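Local coordinates for RNA-dependent RNA Polymerase (Bombyx mori cytoplasmic polyhedrosis virus, PDB 6TZ0), which catalyses RNA-templated synthesis of RNA, making the plus strands in conservative transcription of the viral double-stranded genome and the minus strands in its replication, at residues V264-V269 against H281-S287. Residues are numbered along the deposited sequence.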
loop_
_atom_site.group_PDB
_atom_site.type_symbol
_atom_site.label_atom_id
_atom_site.label_comp_id
_atom_site.label_asym_id
_atom_site.label_seq_id
_atom_site.Cartn_x
_atom_site.Cartn_y
_atom_site.Cartn_z
ATOM N N VAL A 264 -31.007 27.748 -4.097
ATOM C CA VAL A 264 -30.528 28.889 -4.883
ATOM C C VAL A 264 -31.382 29.090 -6.132
ATOM O O VAL A 264 -31.816 30.208 -6.430
ATOM C CB VAL A 264 -29.037 28.718 -5.229
ATOM C CG1 VAL A 264 -28.602 29.715 -6.285
ATOM C CG2 VAL A 264 -28.214 28.943 -4.000
ATOM N N GLY A 265 -31.652 28.016 -6.869
ATOM C CA GLY A 265 -32.555 28.068 -8.000
ATOM C C GLY A 265 -31.917 28.306 -9.346
ATOM O O GLY A 265 -32.132 27.504 -10.258
ATOM N N ARG A 266 -31.136 29.367 -9.509
ATOM C CA ARG A 266 -30.517 29.675 -10.788
ATOM C C ARG A 266 -29.038 29.923 -10.567
ATOM O O ARG A 266 -28.649 30.521 -9.563
ATOM C CB ARG A 266 -31.143 30.909 -11.448
ATOM C CG ARG A 266 -32.585 30.753 -11.867
ATOM C CD ARG A 266 -32.701 29.834 -13.065
ATOM N NE ARG A 266 -34.069 29.759 -13.570
ATOM C CZ ARG A 266 -34.968 28.866 -13.171
ATOM N NH1 ARG A 266 -34.652 27.963 -12.254
ATOM N NH2 ARG A 266 -36.188 28.876 -13.689
ATOM N N ALA A 267 -28.220 29.470 -11.506
ATOM C CA ALA A 267 -26.802 29.779 -11.466
ATOM C C ALA A 267 -26.318 30.017 -12.883
ATOM O O ALA A 267 -26.685 29.281 -13.800
ATOM C CB ALA A 267 -25.990 28.661 -10.810
ATOM N N THR A 268 -25.510 31.051 -13.051
ATOM C CA THR A 268 -24.832 31.316 -14.311
ATOM C C THR A 268 -23.400 30.784 -14.208
ATOM O O THR A 268 -22.558 31.346 -13.505
ATOM C CB THR A 268 -24.928 32.801 -14.675
ATOM O OG1 THR A 268 -24.069 33.106 -15.780
ATOM C CG2 THR A 268 -24.693 33.730 -13.485
ATOM N N VAL A 269 -23.151 29.672 -14.886
ATOM C CA VAL A 269 -21.970 28.842 -14.673
ATOM C C VAL A 269 -21.174 28.847 -15.974
ATOM O O VAL A 269 -21.733 29.135 -17.040
ATOM C CB VAL A 269 -22.356 27.408 -14.243
ATOM C CG1 VAL A 269 -23.212 27.457 -13.018
ATOM C CG2 VAL A 269 -23.087 26.687 -15.357
ATOM N N HIS A 281 -20.661 30.571 -21.269
ATOM C CA HIS A 281 -21.373 30.454 -20.011
ATOM C C HIS A 281 -22.862 30.402 -20.299
ATOM O O HIS A 281 -23.351 31.031 -21.238
ATOM C CB HIS A 281 -21.061 31.614 -19.055
ATOM C CG HIS A 281 -21.564 32.939 -19.523
ATOM N ND1 HIS A 281 -20.857 33.738 -20.391
ATOM C CD2 HIS A 281 -22.717 33.597 -19.260
ATOM C CE1 HIS A 281 -21.545 34.838 -20.633
ATOM N NE2 HIS A 281 -22.681 34.773 -19.966
ATOM N N ARG A 282 -23.579 29.642 -19.486
ATOM C CA ARG A 282 -25.016 29.496 -19.621
ATOM C C ARG A 282 -25.656 29.834 -18.290
ATOM O O ARG A 282 -24.976 29.990 -17.280
ATOM C CB ARG A 282 -25.393 28.076 -20.075
ATOM C CG ARG A 282 -25.025 26.968 -19.105
ATOM C CD ARG A 282 -25.189 25.601 -19.756
ATOM N NE ARG A 282 -24.632 24.526 -18.936
ATOM C CZ ARG A 282 -25.344 23.732 -18.147
ATOM N NH1 ARG A 282 -26.660 23.854 -18.102
ATOM N NH2 ARG A 282 -24.747 22.790 -17.433
ATOM N N THR A 283 -26.971 29.970 -18.300
ATOM C CA THR A 283 -27.746 30.200 -17.090
ATOM C C THR A 283 -28.689 29.020 -16.927
ATOM O O THR A 283 -29.655 28.882 -17.681
ATOM C CB THR A 283 -28.515 31.515 -17.160
ATOM O OG1 THR A 283 -27.596 32.597 -17.343
ATOM C CG2 THR A 283 -29.291 31.742 -15.873
ATOM N N LYS A 284 -28.411 28.176 -15.945
ATOM C CA LYS A 284 -29.126 26.925 -15.773
ATOM C C LYS A 284 -29.904 26.942 -14.466
ATOM O O LYS A 284 -29.732 27.824 -13.624
ATOM C CB LYS A 284 -28.156 25.743 -15.793
ATOM C CG LYS A 284 -27.233 25.686 -14.598
ATOM C CD LYS A 284 -26.212 24.582 -14.739
ATOM C CE LYS A 284 -26.846 23.209 -14.692
ATOM N NZ LYS A 284 -27.437 22.889 -13.377
ATOM N N THR A 285 -30.768 25.950 -14.301
ATOM C CA THR A 285 -31.460 25.734 -13.040
ATOM C C THR A 285 -30.636 24.795 -12.173
ATOM O O THR A 285 -29.910 23.938 -12.687
ATOM C CB THR A 285 -32.872 25.183 -13.254
ATOM O OG1 THR A 285 -33.513 25.010 -11.983
ATOM C CG2 THR A 285 -32.864 23.865 -14.001
ATOM N N THR A 286 -30.707 24.991 -10.859
ATOM C CA THR A 286 -29.987 24.153 -9.913
ATOM C C THR A 286 -30.930 23.403 -8.989
ATOM O O THR A 286 -30.501 22.892 -7.954
ATOM C CB THR A 286 -28.992 24.978 -9.097
ATOM O OG1 THR A 286 -29.679 26.020 -8.395
ATOM C CG2 THR A 286 -27.934 25.578 -9.991
ATOM N N SER A 287 -32.208 23.346 -9.341
ATOM C CA SER A 287 -33.150 22.520 -8.608
ATOM C C SER A 287 -32.848 21.047 -8.854
ATOM O O SER A 287 -32.282 20.682 -9.884
ATOM C CB SER A 287 -34.576 22.851 -9.028
ATOM O OG SER A 287 -34.782 22.538 -10.390
#
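Residues 266-269 and 281-285 are the open-end halves of a two-stranded antiparallel beta hairpin in the N-terminal region of the polymerase, their short axes 4.8 Å apart at 158°. Backbone hydrogen bonds set the register. Ala267 and Lys284 form one hydrogen-bonded pair (Ala267 N to Lys284 O 3.1 Å, Lys284 N to Ala267 O 3.0 Å), and Val269 and Arg282 the next (Val269 N to Arg282 O 3.0 Å, Arg282 N to Val269 O 3.1 Å). Beyond the strands, Thr286 N adds a fifth bond to Gly265 O, 3.0 Å. Between these rungs, the non-hydrogen-bonded pairs Arg266-Thr285 and Thr268-Thr283 bring their CA atoms within 4.6 and 4.2 Å. Gly265 ends helix 257-264 with positive phi, at angles where a CB would collide with the preceding carbonyl oxygen, so the chain can turn directly into the strand.

The two faces differ in character. On that of Ala267, Val269, Arg282 and Lys284, Val269 CG2 packs on the aliphatic Lys284 CD at 3.8 Å, while small Ala267 meets Thr286 CG2 through CB at 3.7 Å; Ala267 and Val269 also touch Gln325 of helix 325-339. The other face carries Arg266 and three threonines, Thr268, Thr283 and Thr285, whose beta-branching suits an extended backbone and whose hydroxyls suit a partly solvent-facing surface. Nearby, His281 hydrogen-bonds His1039, linking the hairpin to the C-terminal region.

Polar side chains finish the open end. Thr286 OG1 bonds back to Leu261 O in the helix, Lys284 NZ reaches Thr285 O at 2.8 Å, and the Arg266 guanidinium folds back so that NH1 donates to Gly265 O at 3.2 Å.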